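Long-range contact in cellulase (Bacteroides salanitronis, PDB 6WQY), which probably hydrolyses internal beta-1,4-glucosidic bonds of cellulose and related plant polysaccharides, this chain carrying its family 5 glycoside hydrolase domain: residues L33-G38 and A358-A363. Residues are numbered along the deposited sequence; the frame is centred on the assembly and turned at random.
Sequences LGWNLG and ALFNHA
W35 reaches across to F360 and H362, and the three rings form an aromatic cluster that illustrates how a loop can be packed against a barrel strand without any hydrogen bond running directly between the two. The first side-chain bond of W35 points toward 358-363, and CG stands anti to the backbone N (chi1 -176°); the indole beyond it meets both rings. F360 turns an edge to the face of the five-membered ring in an offset edge-to-face pair, planes at 83°; its CD1 lies 3.7 Å from W35 NE1. The far end of the indole meets H362 the other way round, edge toward imidazole face, with W35 CZ2 3.7 Å from H362 NE2 and the planes 65° apart.

Aliphatic groups widen the patch. L359 CD1 comes to the indole edge, 4.4 Å from W35 CD1, while the L37 and H362 side chains run antiparallel alongside one another, with L37 CD1 3.8 Å from H362 ND1.

The polar atoms are served through third parties. D346, from strand 342-346, accepts from both W35 NE1 and L359 N through OD2 and bonds to H362 NE2 through OD1, so one carboxylate joins strand residue to loop, whereas H362 ND1 pairs with Q40 OE1. In the imidazole plane, G38 O sits 3.1 Å from H362 CE1. An alanine in place of H362 would probably leave the six-membered end of W35 without the imidazole face it packs on, and D346 OD1 and Q40 OE1 each without this hydrogen-bond partner.

The contact ties the first strand of the eight-stranded TIM barrel of family 5 glycoside hydrolases to the loop that leads from the last strand, 342-346, into helix 371-383.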
loop_
_atom_site.group_PDB
_atom_site.type_symbol
_atom_site.label_atom_id
_atom_site.label_comp_id
_atom_site.label_asym_id
_atom_site.label_seq_id
_atom_site.Cartn_x
_atom_site.Cartn_y
_atom_site.Cartn_z
ATOM N N LEU A 33 -11.732 3.589 -4.207
ATOM C CA LEU A 33 -10.718 4.606 -3.930
ATOM C C LEU A 33 -10.170 4.361 -2.538
ATOM O O LEU A 33 -10.941 4.242 -1.574
ATOM C CB LEU A 33 -11.325 6.011 -4.000
ATOM C CG LEU A 33 -10.386 7.163 -3.650
ATOM C CD1 LEU A 33 -9.223 7.259 -4.635
ATOM C CD2 LEU A 33 -11.136 8.480 -3.605
ATOM N N GLY A 34 -8.846 4.287 -2.417
ATOM C CA GLY A 34 -8.214 3.981 -1.155
ATOM C C GLY A 34 -7.488 5.156 -0.515
ATOM O O GLY A 34 -7.178 6.163 -1.136
ATOM N N TRP A 35 -7.158 4.955 0.760
ATOM C CA TRP A 35 -6.472 5.937 1.587
ATOM C C TRP A 35 -5.580 5.189 2.561
ATOM O O TRP A 35 -5.999 4.182 3.133
ATOM C CB TRP A 35 -7.510 6.770 2.322
ATOM C CG TRP A 35 -7.029 7.912 3.171
ATOM C CD1 TRP A 35 -6.880 9.212 2.778
ATOM C CD2 TRP A 35 -6.736 7.881 4.573
ATOM N NE1 TRP A 35 -6.519 10.000 3.853
ATOM C CE2 TRP A 35 -6.417 9.204 4.969
ATOM C CE3 TRP A 35 -6.739 6.872 5.537
ATOM C CZ2 TRP A 35 -6.080 9.530 6.292
ATOM C CZ3 TRP A 35 -6.397 7.192 6.839
ATOM C CH2 TRP A 35 -6.087 8.515 7.206
ATOM N N ASN A 36 -4.360 5.698 2.761
ATOM C CA ASN A 36 -3.419 5.126 3.712
ATOM C C ASN A 36 -3.413 5.877 5.033
ATOM O O ASN A 36 -3.273 7.106 5.053
ATOM C CB ASN A 36 -1.965 5.224 3.208
ATOM C CG ASN A 36 -1.592 4.163 2.207
ATOM O OD1 ASN A 36 -1.104 3.093 2.581
ATOM N ND2 ASN A 36 -1.773 4.464 0.935
ATOM N N LEU A 37 -3.495 5.125 6.124
ATOM C CA LEU A 37 -3.308 5.640 7.485
ATOM C C LEU A 37 -1.804 5.714 7.762
ATOM O O LEU A 37 -1.201 4.840 8.381
ATOM C CB LEU A 37 -4.011 4.710 8.463
ATOM C CG LEU A 37 -3.994 5.138 9.927
ATOM C CD1 LEU A 37 -4.805 6.388 10.144
ATOM C CD2 LEU A 37 -4.480 4.007 10.803
ATOM N N GLY A 38 -1.161 6.762 7.225
ATOM C CA GLY A 38 0.287 6.846 7.237
ATOM C C GLY A 38 0.846 7.570 8.456
ATOM O O GLY A 38 0.176 8.347 9.125
ATOM N N ALA A 358 -1.383 15.531 4.290
ATOM C CA ALA A 358 -2.569 15.289 5.101
ATOM C C ALA A 358 -3.838 15.803 4.433
ATOM O O ALA A 358 -3.900 16.960 3.989
ATOM C CB ALA A 358 -2.408 15.993 6.451
ATOM N N LEU A 359 -4.863 14.969 4.430
ATOM C CA LEU A 359 -6.228 15.356 4.087
ATOM C C LEU A 359 -7.132 15.398 5.305
ATOM O O LEU A 359 -8.070 16.206 5.336
ATOM C CB LEU A 359 -6.822 14.390 3.060
ATOM C CG LEU A 359 -6.032 14.230 1.763
ATOM C CD1 LEU A 359 -6.714 13.197 0.856
ATOM C CD2 LEU A 359 -5.847 15.539 1.030
ATOM N N PHE A 360 -6.867 14.551 6.305
ATOM C CA PHE A 360 -7.651 14.500 7.524
ATOM C C PHE A 360 -6.726 14.544 8.733
ATOM O O PHE A 360 -5.612 13.997 8.700
ATOM C CB PHE A 360 -8.424 13.171 7.658
ATOM C CG PHE A 360 -9.390 12.904 6.546
ATOM C CD1 PHE A 360 -8.965 12.285 5.387
ATOM C CD2 PHE A 360 -10.715 13.256 6.662
ATOM C CE1 PHE A 360 -9.845 12.038 4.352
ATOM C CE2 PHE A 360 -11.606 13.006 5.632
ATOM C CZ PHE A 360 -11.164 12.390 4.478
ATOM N N ASN A 361 -7.204 15.143 9.820
ATOM C CA ASN A 361 -6.600 14.886 11.122
ATOM C C ASN A 361 -6.890 13.429 11.487
ATOM O O ASN A 361 -8.048 12.994 11.470
ATOM C CB ASN A 361 -7.173 15.852 12.161
ATOM C CG ASN A 361 -6.521 15.695 13.514
ATOM O OD1 ASN A 361 -6.691 14.666 14.170
ATOM N ND2 ASN A 361 -5.776 16.697 13.941
ATOM N N HIS A 362 -5.834 12.649 11.786
ATOM C CA HIS A 362 -5.985 11.216 11.964
ATOM C C HIS A 362 -6.708 10.839 13.251
ATOM O O HIS A 362 -7.098 9.677 13.402
ATOM C CB HIS A 362 -4.621 10.522 11.930
ATOM C CG HIS A 362 -3.979 10.487 10.579
ATOM N ND1 HIS A 362 -2.917 9.645 10.319
ATOM C CD2 HIS A 362 -4.221 11.157 9.423
ATOM C CE1 HIS A 362 -2.524 9.801 9.067
ATOM N NE2 HIS A 362 -3.299 10.713 8.501
ATOM N N ALA A 363 -6.893 11.782 14.168
ATOM C CA ALA A 363 -7.598 11.514 15.409
ATOM C C ALA A 363 -9.005 12.090 15.439
ATOM O O ALA A 363 -9.924 11.441 15.955
ATOM C CB ALA A 363 -6.807 12.073 16.596
#